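Local coordinates for protein alkylhalidase CmlS (Streptomyces venezuelae, PDB 3I3L) that acts as a flavin-dependent halogenase in chloramphenicol biosynthesis and holds its FAD through a covalent flavin-aspartate bond, at residues S65-T70 with V89-A94; V125-F130 with Q326-A331; G220-T225 with P444-D449. All coordinates share one frame; numbering follows the deposited sequence.

Contact 1: residues S65-T70 with V89-A94; sequences SLLPGT and VKKPSA. With FAD (flavin-adenine dinucleotide), chain B.
Lys91 leaves strand 89-97 with CG anti to its backbone N (chi1 159°), and the chain then bends at its last two torsions to bring NZ up to Ser65. The serine meets it halfway: OG stands opposite its own backbone N, chi1 178°, on the side facing the lysine. NZ donates to OG over 2.8 Å, the single hydrogen bond between the segments. OG is also hydrogen-bonded to Gln124 and Thr226, so one small hydroxyl gathers three polar neighbours. The methylene end of Lys91 packs closely too, CE lying 3.0 Å from Leu66 O. CD2 of Leu67 comes up obliquely and meets NZ at 4.1 Å, giving the buried amine a hydrocarbon neighbour.

Ser65 turns its backbone to the flavin. FAD N3 gives its hydrogen to Ser65 O over 2.6 Å, nearly straight at 165°, and Ser65 N returns a longer bond of 3.2 Å to FAD O4. This donor-acceptor pair reads the pyrimidine part of the isoalloxazine and leaves the hydroxyl to Lys91, Gln124 and Thr226. The lysine NZ, 6.7 Å from FAD O4, is thus held in the interior beside the cofactor. This placing resembles that of the active-site lysine of flavin-dependent halogenases, so Lys91 probably corresponds to it, and the whole forms part of the flavin-binding site.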
loop_
_atom_site.group_PDB
_atom_site.type_symbol
_atom_site.label_atom_id
_atom_site.label_comp_id
_atom_site.label_asym_id
_atom_site.label_seq_id
_atom_site.Cartn_x
_atom_site.Cartn_y
_atom_site.Cartn_z
ATOM N N SER A 65 5.919 0.208 -10.906
ATOM C CA SER A 65 4.513 0.530 -11.186
ATOM C C SER A 65 3.931 1.243 -9.982
ATOM O O SER A 65 3.897 0.690 -8.841
ATOM C CB SER A 65 3.716 -0.741 -11.532
ATOM O OG SER A 65 2.353 -0.487 -11.775
ATOM N N LEU A 66 3.489 2.483 -10.227
ATOM C CA LEU A 66 3.037 3.375 -9.156
ATOM C C LEU A 66 1.529 3.493 -8.993
ATOM O O LEU A 66 0.745 2.920 -9.791
ATOM C CB LEU A 66 3.669 4.739 -9.372
ATOM C CG LEU A 66 5.210 4.727 -9.564
ATOM C CD1 LEU A 66 5.767 6.144 -9.563
ATOM C CD2 LEU A 66 5.842 3.884 -8.433
ATOM N N LEU A 67 1.098 4.250 -7.977
ATOM C CA LEU A 67 -0.347 4.318 -7.651
ATOM C C LEU A 67 -0.817 5.774 -7.569
ATOM O O LEU A 67 -0.012 6.707 -7.334
ATOM C CB LEU A 67 -0.641 3.558 -6.338
ATOM C CG LEU A 67 -0.488 2.013 -6.367
ATOM C CD1 LEU A 67 -0.667 1.401 -4.900
ATOM C CD2 LEU A 67 -1.488 1.323 -7.368
ATOM N N PRO A 68 -2.099 5.987 -7.784
ATOM C CA PRO A 68 -2.694 7.344 -7.728
ATOM C C PRO A 68 -2.392 8.065 -6.434
ATOM O O PRO A 68 -2.189 9.294 -6.446
ATOM C CB PRO A 68 -4.212 7.069 -7.820
ATOM C CG PRO A 68 -4.289 5.840 -8.664
ATOM C CD PRO A 68 -3.070 4.987 -8.237
ATOM N N GLY A 69 -2.376 7.314 -5.325
ATOM C CA GLY A 69 -2.164 7.912 -3.995
ATOM C C GLY A 69 -0.809 8.598 -3.886
ATOM O O GLY A 69 -0.661 9.604 -3.191
ATOM N N THR A 70 0.185 8.050 -4.566
ATOM C CA THR A 70 1.523 8.627 -4.563
ATOM C C THR A 70 1.619 9.864 -5.464
ATOM O O THR A 70 2.339 10.813 -5.108
ATOM C CB THR A 70 2.571 7.591 -5.048
ATOM O OG1 THR A 70 2.676 6.535 -4.082
ATOM C CG2 THR A 70 3.948 8.230 -5.295
ATOM N N VAL A 89 4.879 6.657 -18.926
ATOM C CA VAL A 89 3.755 5.874 -19.452
ATOM C C VAL A 89 2.584 5.933 -18.446
ATOM O O VAL A 89 2.809 5.734 -17.233
ATOM C CB VAL A 89 4.173 4.406 -19.694
ATOM C CG1 VAL A 89 2.944 3.508 -20.120
ATOM C CG2 VAL A 89 5.252 4.341 -20.748
ATOM N N LYS A 90 1.362 6.210 -18.923
ATOM C CA LYS A 90 0.194 6.290 -18.026
ATOM C C LYS A 90 -0.429 4.923 -17.735
ATOM O O LYS A 90 -0.610 4.096 -18.636
ATOM C CB LYS A 90 -0.874 7.284 -18.498
ATOM C CG LYS A 90 -0.339 8.732 -18.470
ATOM C CD LYS A 90 -1.270 9.737 -17.767
ATOM C CE LYS A 90 -0.480 10.669 -16.732
ATOM N NZ LYS A 90 0.774 11.287 -17.303
ATOM N N LYS A 91 -0.758 4.702 -16.466
ATOM C CA LYS A 91 -1.343 3.411 -16.052
ATOM C C LYS A 91 -2.773 3.599 -15.615
ATOM O O LYS A 91 -3.006 4.278 -14.636
ATOM C CB LYS A 91 -0.521 2.772 -14.894
ATOM C CG LYS A 91 -1.336 1.746 -14.097
ATOM C CD LYS A 91 -0.476 0.808 -13.379
ATOM C CE LYS A 91 -0.253 1.222 -12.018
ATOM N NZ LYS A 91 -0.309 -0.019 -11.050
ATOM N N PRO A 92 -3.723 2.984 -16.332
ATOM C CA PRO A 92 -5.171 3.154 -16.044
ATOM C C PRO A 92 -5.671 2.279 -14.918
ATOM O O PRO A 92 -6.687 2.583 -14.248
ATOM C CB PRO A 92 -5.849 2.698 -17.355
ATOM C CG PRO A 92 -4.780 1.840 -18.077
ATOM C CD PRO A 92 -3.450 2.049 -17.460
ATOM N N SER A 93 -4.956 1.180 -14.703
ATOM C CA SER A 93 -5.465 0.057 -13.919
ATOM C C SER A 93 -4.407 -1.026 -13.693
ATOM O O SER A 93 -3.259 -0.891 -14.098
ATOM C CB SER A 93 -6.582 -0.595 -14.700
ATOM O OG SER A 93 -6.081 -0.998 -15.968
ATOM N N ALA A 94 -4.821 -2.098 -13.033
ATOM C CA ALA A 94 -4.016 -3.308 -12.972
ATOM C C ALA A 94 -4.893 -4.456 -13.475
ATOM O O ALA A 94 -6.065 -4.584 -13.077
ATOM C CB ALA A 94 -3.543 -3.530 -11.561
HETATM P PA FAD B . 14.611 2.009 -1.745
HETATM O O1A FAD B . 15.374 0.710 -1.634
HETATM O O2A FAD B . 13.920 2.267 -3.039
HETATM O O5B FAD B . 15.651 3.229 -1.430
HETATM C C5B FAD B . 16.549 3.140 -0.342
HETATM C C4B FAD B . 17.871 3.887 -0.630
HETATM O O4B FAD B . 18.673 3.827 0.573
HETATM C C3B FAD B . 18.686 3.244 -1.726
HETATM O O3B FAD B . 18.887 4.158 -2.761
HETATM C C2B FAD B . 20.024 2.881 -1.063
HETATM O O2B FAD B . 21.102 3.230 -1.874
HETATM C C1B FAD B . 20.029 3.707 0.215
HETATM N N9A FAD B . 20.741 3.178 1.363
HETATM C C8A FAD B . 20.692 1.909 1.859
HETATM N N7A FAD B . 21.474 1.845 2.959
HETATM C C5A FAD B . 22.094 3.035 3.129
HETATM C C6A FAD B . 22.996 3.488 4.074
HETATM N N6A FAD B . 23.411 2.703 5.052
HETATM N N1A FAD B . 23.402 4.793 3.999
HETATM C C2A FAD B . 22.972 5.631 3.000
HETATM N N3A FAD B . 22.075 5.171 2.086
HETATM C C4A FAD B . 21.636 3.894 2.145
HETATM N N1 FAD B . 6.899 -1.147 -5.609
HETATM C C2 FAD B . 5.924 -0.485 -6.336
HETATM O O2 FAD B . 5.442 0.528 -5.847
HETATM N N3 FAD B . 5.495 -0.956 -7.548
HETATM C C4 FAD B . 6.024 -2.102 -8.081
HETATM O O4 FAD B . 5.622 -2.502 -9.220
HETATM C C4X FAD B . 6.984 -2.796 -7.342
HETATM N N5 FAD B . 7.546 -3.934 -7.853
HETATM C C5X FAD B . 8.566 -4.552 -7.165
HETATM C C6 FAD B . 9.140 -5.725 -7.674
HETATM C C7 FAD B . 10.103 -6.381 -6.944
HETATM C C7M FAD B . 10.756 -7.636 -7.472
HETATM C C8 FAD B . 10.521 -5.824 -5.740
HETATM C C8M FAD B . 11.622 -6.438 -4.972
HETATM C C9 FAD B . 9.929 -4.679 -5.197
HETATM C C9A FAD B . 8.945 -4.054 -5.948
HETATM N N10 FAD B . 8.419 -2.902 -5.437
HETATM C C10 FAD B . 7.414 -2.298 -6.094
HETATM C "C1'" FAD B . 8.832 -2.548 -4.049
HETATM C "C2'" FAD B . 9.424 -1.159 -4.024
HETATM O "O2'" FAD B . 10.385 -1.093 -4.999
HETATM C "C3'" FAD B . 9.969 -0.711 -2.694
HETATM O "O3'" FAD B . 8.932 -0.730 -1.736
HETATM C "C4'" FAD B . 10.508 0.756 -2.781
HETATM O "O4'" FAD B . 11.658 0.840 -3.576
HETATM C "C5'" FAD B . 10.900 1.237 -1.390
HETATM O "O5'" FAD B . 11.315 2.572 -1.435
HETATM P P FAD B . 12.328 3.006 -0.303
HETATM O O1P FAD B . 11.834 2.502 1.034
HETATM O O2P FAD B . 12.647 4.490 -0.451
HETATM O O3P FAD B . 13.641 2.084 -0.510
#

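Contact 2: residues V125-F130 with Q326-A331; sequences VKREEF and QGVHLA. With FAD (flavin-adenine dinucleotide), chain B.
Val328 lays its CG2 methyl over one face of the Arg127 guanidinium, 3.6 Å from NH1, and this is the tight part of the contact. A branched aliphatic residue suits the place because it covers a flat cation while leaving the cation's edge to the cofactor. There NH2 reaches FAD O2A in the plane of the group at 2.9 Å, and NH1 bonds to FAD O4' at 3.1 Å, with a weaker link to O2'. NE forms a salt bridge to Asp131 and NH1 also serves Gly63 O, so the guanidinium can hardly turn. With an alanine here, the FAD phosphate and ribityl oxygens would probably lose these donors, Asp131 its mate and the Val328 methyl its cover.

Val328 also offers its backbone: N donates to FAD O2 over 2.8 Å at 166°. Lying in the first turn of its helix, this amide and the helix dipole would probably draw negative charge toward O2. Just before it, Gly327 is required to be small, since a CB would strike FAD O3'.

The packing is looser toward Phe130, whose CE2 is 4.5 Å from Val328 CG1, and Glu129 on the same helix lies exposed. Helices 127-140 and 327-347 thus meet directly through Val328 and are bridged as well by FAD, with Pro33 of helix 33-44 touching both Arg127 and Val328 and Ala34 meeting Ala331.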
loop_
_atom_site.group_PDB
_atom_site.type_symbol
_atom_site.label_atom_id
_atom_site.label_comp_id
_atom_site.label_asym_id
_atom_site.label_seq_id
_atom_site.Cartn_x
_atom_site.Cartn_y
_atom_site.Cartn_z
ATOM N N VAL A 125 7.382 3.843 -14.271
ATOM C CA VAL A 125 8.617 4.594 -14.376
ATOM C C VAL A 125 9.843 3.715 -14.442
ATOM O O VAL A 125 9.838 2.557 -14.028
ATOM C CB VAL A 125 8.816 5.628 -13.211
ATOM C CG1 VAL A 125 7.525 6.507 -13.026
ATOM C CG2 VAL A 125 9.123 4.880 -11.898
ATOM N N LYS A 126 10.915 4.305 -14.944
ATOM C CA LYS A 126 12.229 3.790 -14.782
ATOM C C LYS A 126 12.741 4.396 -13.481
ATOM O O LYS A 126 12.881 5.632 -13.370
ATOM C CB LYS A 126 13.058 4.196 -16.002
ATOM C CG LYS A 126 14.439 3.640 -16.042
ATOM C CD LYS A 126 15.025 3.733 -17.492
ATOM C CE LYS A 126 14.972 2.349 -18.177
ATOM N NZ LYS A 126 15.550 2.383 -19.571
ATOM N N ARG A 127 12.939 3.549 -12.471
ATOM C CA ARG A 127 13.189 4.008 -11.097
ATOM C C ARG A 127 14.476 4.841 -10.948
ATOM O O ARG A 127 14.523 5.776 -10.121
ATOM C CB ARG A 127 13.227 2.839 -10.104
ATOM C CG ARG A 127 11.852 2.322 -9.672
ATOM C CD ARG A 127 11.051 3.362 -8.805
ATOM N NE ARG A 127 11.832 3.699 -7.617
ATOM C CZ ARG A 127 11.905 2.916 -6.527
ATOM N NH1 ARG A 127 11.227 1.744 -6.486
ATOM N NH2 ARG A 127 12.689 3.279 -5.503
ATOM N N GLU A 128 15.507 4.508 -11.724
ATOM C CA GLU A 128 16.747 5.284 -11.716
ATOM C C GLU A 128 16.460 6.758 -12.079
ATOM O O GLU A 128 17.092 7.666 -11.551
ATOM C CB GLU A 128 17.785 4.656 -12.657
ATOM C CG GLU A 128 17.372 4.634 -14.112
ATOM C CD GLU A 128 18.068 3.506 -14.903
ATOM O OE1 GLU A 128 19.103 3.782 -15.552
ATOM O OE2 GLU A 128 17.592 2.352 -14.904
ATOM N N GLU A 129 15.456 6.985 -12.925
ATOM C CA GLU A 129 15.141 8.342 -13.369
ATOM C C GLU A 129 14.182 9.027 -12.434
ATOM O O GLU A 129 14.407 10.154 -12.017
ATOM C CB GLU A 129 14.607 8.342 -14.823
ATOM C CG GLU A 129 15.659 7.928 -15.840
ATOM C CD GLU A 129 15.101 7.778 -17.278
ATOM O OE1 GLU A 129 13.860 7.793 -17.523
ATOM O OE2 GLU A 129 15.934 7.602 -18.179
ATOM N N PHE A 130 13.138 8.312 -12.042
ATOM C CA PHE A 130 12.174 8.809 -11.082
ATOM C C PHE A 130 12.803 9.135 -9.721
ATOM O O PHE A 130 12.561 10.180 -9.141
ATOM C CB PHE A 130 11.058 7.767 -10.903
ATOM C CG PHE A 130 10.030 8.148 -9.878
ATOM C CD1 PHE A 130 9.096 9.105 -10.159
ATOM C CD2 PHE A 130 10.015 7.528 -8.634
ATOM C CE1 PHE A 130 8.106 9.479 -9.194
ATOM C CE2 PHE A 130 9.056 7.829 -7.672
ATOM C CZ PHE A 130 8.069 8.827 -7.937
ATOM N N GLN A 326 2.213 -1.859 -4.047
ATOM C CA GLN A 326 2.004 -0.982 -2.947
ATOM C C GLN A 326 3.311 -0.350 -2.409
ATOM O O GLN A 326 3.290 0.484 -1.476
ATOM C CB GLN A 326 1.354 -1.756 -1.792
ATOM C CG GLN A 326 -0.008 -2.362 -2.127
ATOM C CD GLN A 326 -1.184 -1.430 -1.802
ATOM O OE1 GLN A 326 -1.888 -0.975 -2.718
ATOM N NE2 GLN A 326 -1.404 -1.155 -0.511
ATOM N N GLY A 327 4.443 -0.808 -2.912
ATOM C CA GLY A 327 5.707 -0.569 -2.178
ATOM C C GLY A 327 6.055 0.932 -2.127
ATOM O O GLY A 327 6.338 1.439 -1.070
ATOM N N VAL A 328 6.123 1.580 -3.291
ATOM C CA VAL A 328 6.446 3.001 -3.374
ATOM C C VAL A 328 5.376 3.847 -2.708
ATOM O O VAL A 328 5.659 4.853 -2.070
ATOM C CB VAL A 328 6.693 3.460 -4.831
ATOM C CG1 VAL A 328 6.922 5.037 -4.884
ATOM C CG2 VAL A 328 7.890 2.722 -5.395
ATOM N N HIS A 329 4.138 3.423 -2.835
ATOM C CA HIS A 329 3.067 4.096 -2.126
ATOM C C HIS A 329 3.251 4.082 -0.602
ATOM O O HIS A 329 3.099 5.107 0.087
ATOM C CB HIS A 329 1.682 3.508 -2.463
ATOM C CG HIS A 329 0.597 4.149 -1.666
ATOM N ND1 HIS A 329 0.251 5.479 -1.834
ATOM C CD2 HIS A 329 -0.182 3.673 -0.658
ATOM C CE1 HIS A 329 -0.694 5.788 -0.963
ATOM N NE2 HIS A 329 -0.984 4.708 -0.253
ATOM N N LEU A 330 3.547 2.931 -0.046
ATOM C CA LEU A 330 3.763 2.868 1.432
ATOM C C LEU A 330 5.041 3.592 1.823
ATOM O O LEU A 330 5.089 4.216 2.876
ATOM C CB LEU A 330 3.803 1.443 1.894
ATOM C CG LEU A 330 2.451 0.720 1.865
ATOM C CD1 LEU A 330 2.639 -0.724 2.275
ATOM C CD2 LEU A 330 1.479 1.407 2.841
ATOM N N ALA A 331 6.067 3.578 0.969
ATOM C CA ALA A 331 7.259 4.397 1.267
ATOM C C ALA A 331 6.861 5.906 1.342
ATOM O O ALA A 331 7.311 6.620 2.216
ATOM C CB ALA A 331 8.346 4.217 0.185
HETATM P PA FAD B . 14.611 2.009 -1.745
HETATM O O1A FAD B . 15.374 0.710 -1.634
HETATM O O2A FAD B . 13.920 2.267 -3.039
HETATM O O5B FAD B . 15.651 3.229 -1.430
HETATM C C5B FAD B . 16.549 3.140 -0.342
HETATM C C4B FAD B . 17.871 3.887 -0.630
HETATM O O4B FAD B . 18.673 3.827 0.573
HETATM C C3B FAD B . 18.686 3.244 -1.726
HETATM O O3B FAD B . 18.887 4.158 -2.761
HETATM C C2B FAD B . 20.024 2.881 -1.063
HETATM O O2B FAD B . 21.102 3.230 -1.874
HETATM C C1B FAD B . 20.029 3.707 0.215
HETATM N N9A FAD B . 20.741 3.178 1.363
HETATM C C8A FAD B . 20.692 1.909 1.859
HETATM N N7A FAD B . 21.474 1.845 2.959
HETATM C C5A FAD B . 22.094 3.035 3.129
HETATM C C6A FAD B . 22.996 3.488 4.074
HETATM N N6A FAD B . 23.411 2.703 5.052
HETATM N N1A FAD B . 23.402 4.793 3.999
HETATM C C2A FAD B . 22.972 5.631 3.000
HETATM N N3A FAD B . 22.075 5.171 2.086
HETATM C C4A FAD B . 21.636 3.894 2.145
HETATM N N1 FAD B . 6.899 -1.147 -5.609
HETATM C C2 FAD B . 5.924 -0.485 -6.336
HETATM O O2 FAD B . 5.442 0.528 -5.847
HETATM N N3 FAD B . 5.495 -0.956 -7.548
HETATM C C4 FAD B . 6.024 -2.102 -8.081
HETATM O O4 FAD B . 5.622 -2.502 -9.220
HETATM C C4X FAD B . 6.984 -2.796 -7.342
HETATM N N5 FAD B . 7.546 -3.934 -7.853
HETATM C C5X FAD B . 8.566 -4.552 -7.165
HETATM C C6 FAD B . 9.140 -5.725 -7.674
HETATM C C7 FAD B . 10.103 -6.381 -6.944
HETATM C C7M FAD B . 10.756 -7.636 -7.472
HETATM C C8 FAD B . 10.521 -5.824 -5.740
HETATM C C8M FAD B . 11.622 -6.438 -4.972
HETATM C C9 FAD B . 9.929 -4.679 -5.197
HETATM C C9A FAD B . 8.945 -4.054 -5.948
HETATM N N10 FAD B . 8.419 -2.902 -5.437
HETATM C C10 FAD B . 7.414 -2.298 -6.094
HETATM C "C1'" FAD B . 8.832 -2.548 -4.049
HETATM C "C2'" FAD B . 9.424 -1.159 -4.024
HETATM O "O2'" FAD B . 10.385 -1.093 -4.999
HETATM C "C3'" FAD B . 9.969 -0.711 -2.694
HETATM O "O3'" FAD B . 8.932 -0.730 -1.736
HETATM C "C4'" FAD B . 10.508 0.756 -2.781
HETATM O "O4'" FAD B . 11.658 0.840 -3.576
HETATM C "C5'" FAD B . 10.900 1.237 -1.390
HETATM O "O5'" FAD B . 11.315 2.572 -1.435
HETATM P P FAD B . 12.328 3.006 -0.303
HETATM O O1P FAD B . 11.834 2.502 1.034
HETATM O O2P FAD B . 12.647 4.490 -0.451
HETATM O O3P FAD B . 13.641 2.084 -0.510
#

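Contact 3: residues G220-T225 with P444-D449; sequences GDLKGT and PELSDD
Leu222 and Gly220 meet the loop 444-449 from a pair of overlapping beta turns, type I from Gly220 to Lys223 and type II from Leu222 to Thr225, which lead into strand 226-231. Gly224 holds the third position of the type II turn, where its positive phi of 81° would press a CB against the preceding carbonyl oxygen. The loop facing these turns joins helix 430-439 to helix 456-471.

Following this loop in order, the first residue to touch is Leu446. With CG anti to the backbone N, chi1 -173°, its side chain extends to Leu222, where the two CD1 methyls pack at 4.1 Å. Both leucines also rest on Thr95 of strand 89-97, making a small apolar patch in a contact that otherwise lies near the surface.

Ser447 contributes backbone rather than side chain: its carbonyl O comes to 3.2 Å from Leu222 CD1, a close approach, with Leu446 meeting the same methyl from another direction. Its hydroxyl faces along its own chain, where OG accepts from Asp449 N at 2.7 Å. This is an ST turn, and it bends the loop as it passes the first segment; a short side chain with an oxygen on the first carbon is what such a turn needs.

Asp448 follows with the polar half of the contact. A carboxylate suits the place because it can take up two successive amides: OD2 accepts from Glu219 N just before the first segment, while OD1 serves the next residue. Gly220 must lack a side chain to come this near, since a CB would lie only 2.8 Å from OD1. The hydrogen bond from Gly220 N to Asp448 OD1 is likewise 2.8 Å, bent to 143°, and uses the syn lone pair of OD1.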
loop_
_atom_site.group_PDB
_atom_site.type_symbol
_atom_site.label_atom_id
_atom_site.label_comp_id
_atom_site.label_asym_id
_atom_site.label_seq_id
_atom_site.Cartn_x
_atom_site.Cartn_y
_atom_site.Cartn_z
ATOM N N GLY A 220 -7.220 -0.206 -26.370
ATOM C CA GLY A 220 -8.403 0.254 -25.698
ATOM C C GLY A 220 -8.094 0.633 -24.283
ATOM O O GLY A 220 -6.975 1.079 -23.984
ATOM N N ASP A 221 -9.069 0.420 -23.399
ATOM C CA ASP A 221 -8.875 0.709 -21.987
ATOM C C ASP A 221 -7.687 -0.079 -21.357
ATOM O O ASP A 221 -7.138 0.324 -20.322
ATOM C CB ASP A 221 -10.196 0.451 -21.236
ATOM C CG ASP A 221 -11.284 1.547 -21.522
ATOM O OD1 ASP A 221 -10.941 2.657 -21.963
ATOM O OD2 ASP A 221 -12.492 1.283 -21.294
ATOM N N LEU A 222 -7.302 -1.199 -21.976
ATOM C CA LEU A 222 -6.191 -2.055 -21.476
ATOM C C LEU A 222 -4.770 -1.438 -21.569
ATOM O O LEU A 222 -3.815 -1.916 -20.920
ATOM C CB LEU A 222 -6.236 -3.452 -22.144
ATOM C CG LEU A 222 -7.331 -4.402 -21.608
ATOM C CD1 LEU A 222 -7.440 -5.628 -22.450
ATOM C CD2 LEU A 222 -7.036 -4.814 -20.184
ATOM N N LYS A 223 -4.622 -0.362 -22.340
ATOM C CA LYS A 223 -3.306 0.159 -22.654
ATOM C C LYS A 223 -2.604 0.732 -21.390
ATOM O O LYS A 223 -3.187 1.551 -20.635
ATOM C CB LYS A 223 -3.399 1.244 -23.713
ATOM C CG LYS A 223 -2.034 1.586 -24.355
ATOM C CD LYS A 223 -1.024 2.204 -23.365
ATOM C CE LYS A 223 0.372 2.515 -23.981
ATOM N NZ LYS A 223 0.194 3.207 -25.343
ATOM N N GLY A 224 -1.359 0.312 -21.173
ATOM C CA GLY A 224 -0.659 0.716 -19.994
ATOM C C GLY A 224 -0.966 -0.040 -18.705
ATOM O O GLY A 224 -0.430 0.322 -17.632
ATOM N N THR A 225 -1.809 -1.073 -18.769
ATOM C CA THR A 225 -2.207 -1.777 -17.551
ATOM C C THR A 225 -1.065 -2.642 -17.088
ATOM O O THR A 225 -0.323 -3.142 -17.900
ATOM C CB THR A 225 -3.483 -2.658 -17.796
ATOM O OG1 THR A 225 -4.020 -3.095 -16.551
ATOM C CG2 THR A 225 -3.177 -3.880 -18.663
ATOM N N PRO A 444 -14.402 -14.863 -21.828
ATOM C CA PRO A 444 -13.508 -15.835 -21.164
ATOM C C PRO A 444 -12.032 -15.490 -21.258
ATOM O O PRO A 444 -11.234 -15.974 -20.455
ATOM C CB PRO A 444 -13.776 -17.160 -21.926
ATOM C CG PRO A 444 -14.946 -16.837 -22.925
ATOM C CD PRO A 444 -14.898 -15.358 -23.128
ATOM N N GLU A 445 -11.669 -14.688 -22.250
ATOM C CA GLU A 445 -10.261 -14.428 -22.584
ATOM C C GLU A 445 -9.974 -12.928 -22.709
ATOM O O GLU A 445 -10.886 -12.083 -22.795
ATOM C CB GLU A 445 -9.879 -15.141 -23.892
ATOM C CG GLU A 445 -11.076 -15.387 -24.890
ATOM C CD GLU A 445 -11.450 -14.152 -25.731
ATOM O OE1 GLU A 445 -12.660 -13.785 -25.776
ATOM O OE2 GLU A 445 -10.515 -13.542 -26.324
ATOM N N LEU A 446 -8.691 -12.608 -22.726
ATOM C CA LEU A 446 -8.240 -11.240 -22.693
ATOM C C LEU A 446 -8.220 -10.688 -24.125
ATOM O O LEU A 446 -7.642 -11.306 -25.026
ATOM C CB LEU A 446 -6.836 -11.206 -22.076
ATOM C CG LEU A 446 -6.203 -9.850 -21.771
ATOM C CD1 LEU A 446 -6.876 -9.207 -20.613
ATOM C CD2 LEU A 446 -4.713 -10.034 -21.530
ATOM N N SER A 447 -8.846 -9.522 -24.326
ATOM C CA SER A 447 -9.022 -8.951 -25.640
ATOM C C SER A 447 -9.175 -7.434 -25.576
ATOM O O SER A 447 -9.593 -6.843 -24.529
ATOM C CB SER A 447 -10.248 -9.562 -26.307
ATOM O OG SER A 447 -10.839 -8.611 -27.158
ATOM N N ASP A 448 -8.872 -6.801 -26.708
ATOM C CA ASP A 448 -9.001 -5.359 -26.842
ATOM C C ASP A 448 -10.472 -4.966 -26.986
ATOM O O ASP A 448 -10.821 -3.790 -27.052
ATOM C CB ASP A 448 -8.158 -4.864 -28.005
ATOM C CG ASP A 448 -7.465 -3.550 -27.702
ATOM O OD1 ASP A 448 -7.859 -2.890 -26.716
ATOM O OD2 ASP A 448 -6.541 -3.149 -28.471
ATOM N N ASP A 449 -11.332 -5.964 -27.007
ATOM C CA ASP A 449 -12.775 -5.755 -26.861
ATOM C C ASP A 449 -13.117 -5.099 -25.534
ATOM O O ASP A 449 -14.172 -4.455 -25.402
ATOM C CB ASP A 449 -13.514 -7.086 -26.978
ATOM C CG ASP A 449 -13.802 -7.473 -28.431
ATOM O OD1 ASP A 449 -13.471 -6.671 -29.318
ATOM O OD2 ASP A 449 -14.370 -8.565 -28.680
#

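Overall arrangement
Contacts 1 and 2 are buried and share the cofactor: segment 65-70 packs against helix 327-347, with Leu66 CD2 3.7 Å from Val328 CB, and both contacts bond to FAD. Contact 3 lies nearer the surface, away from the FAD site. Its first loop packs against strand 89-97, which contact 1 includes, and Thr225 OG1 is hydrogen-bonded to Ser93 OG. Chemistry follows place. In the interior, cationic side chains are fixed by neutral oxygens, phosphate or carboxylate and covered by hydrocarbon; at the periphery, a carboxylate gathers backbone amides beside two leucines. Contacts 2 and 3 do not touch, their nearest atoms being about 9 Å apart.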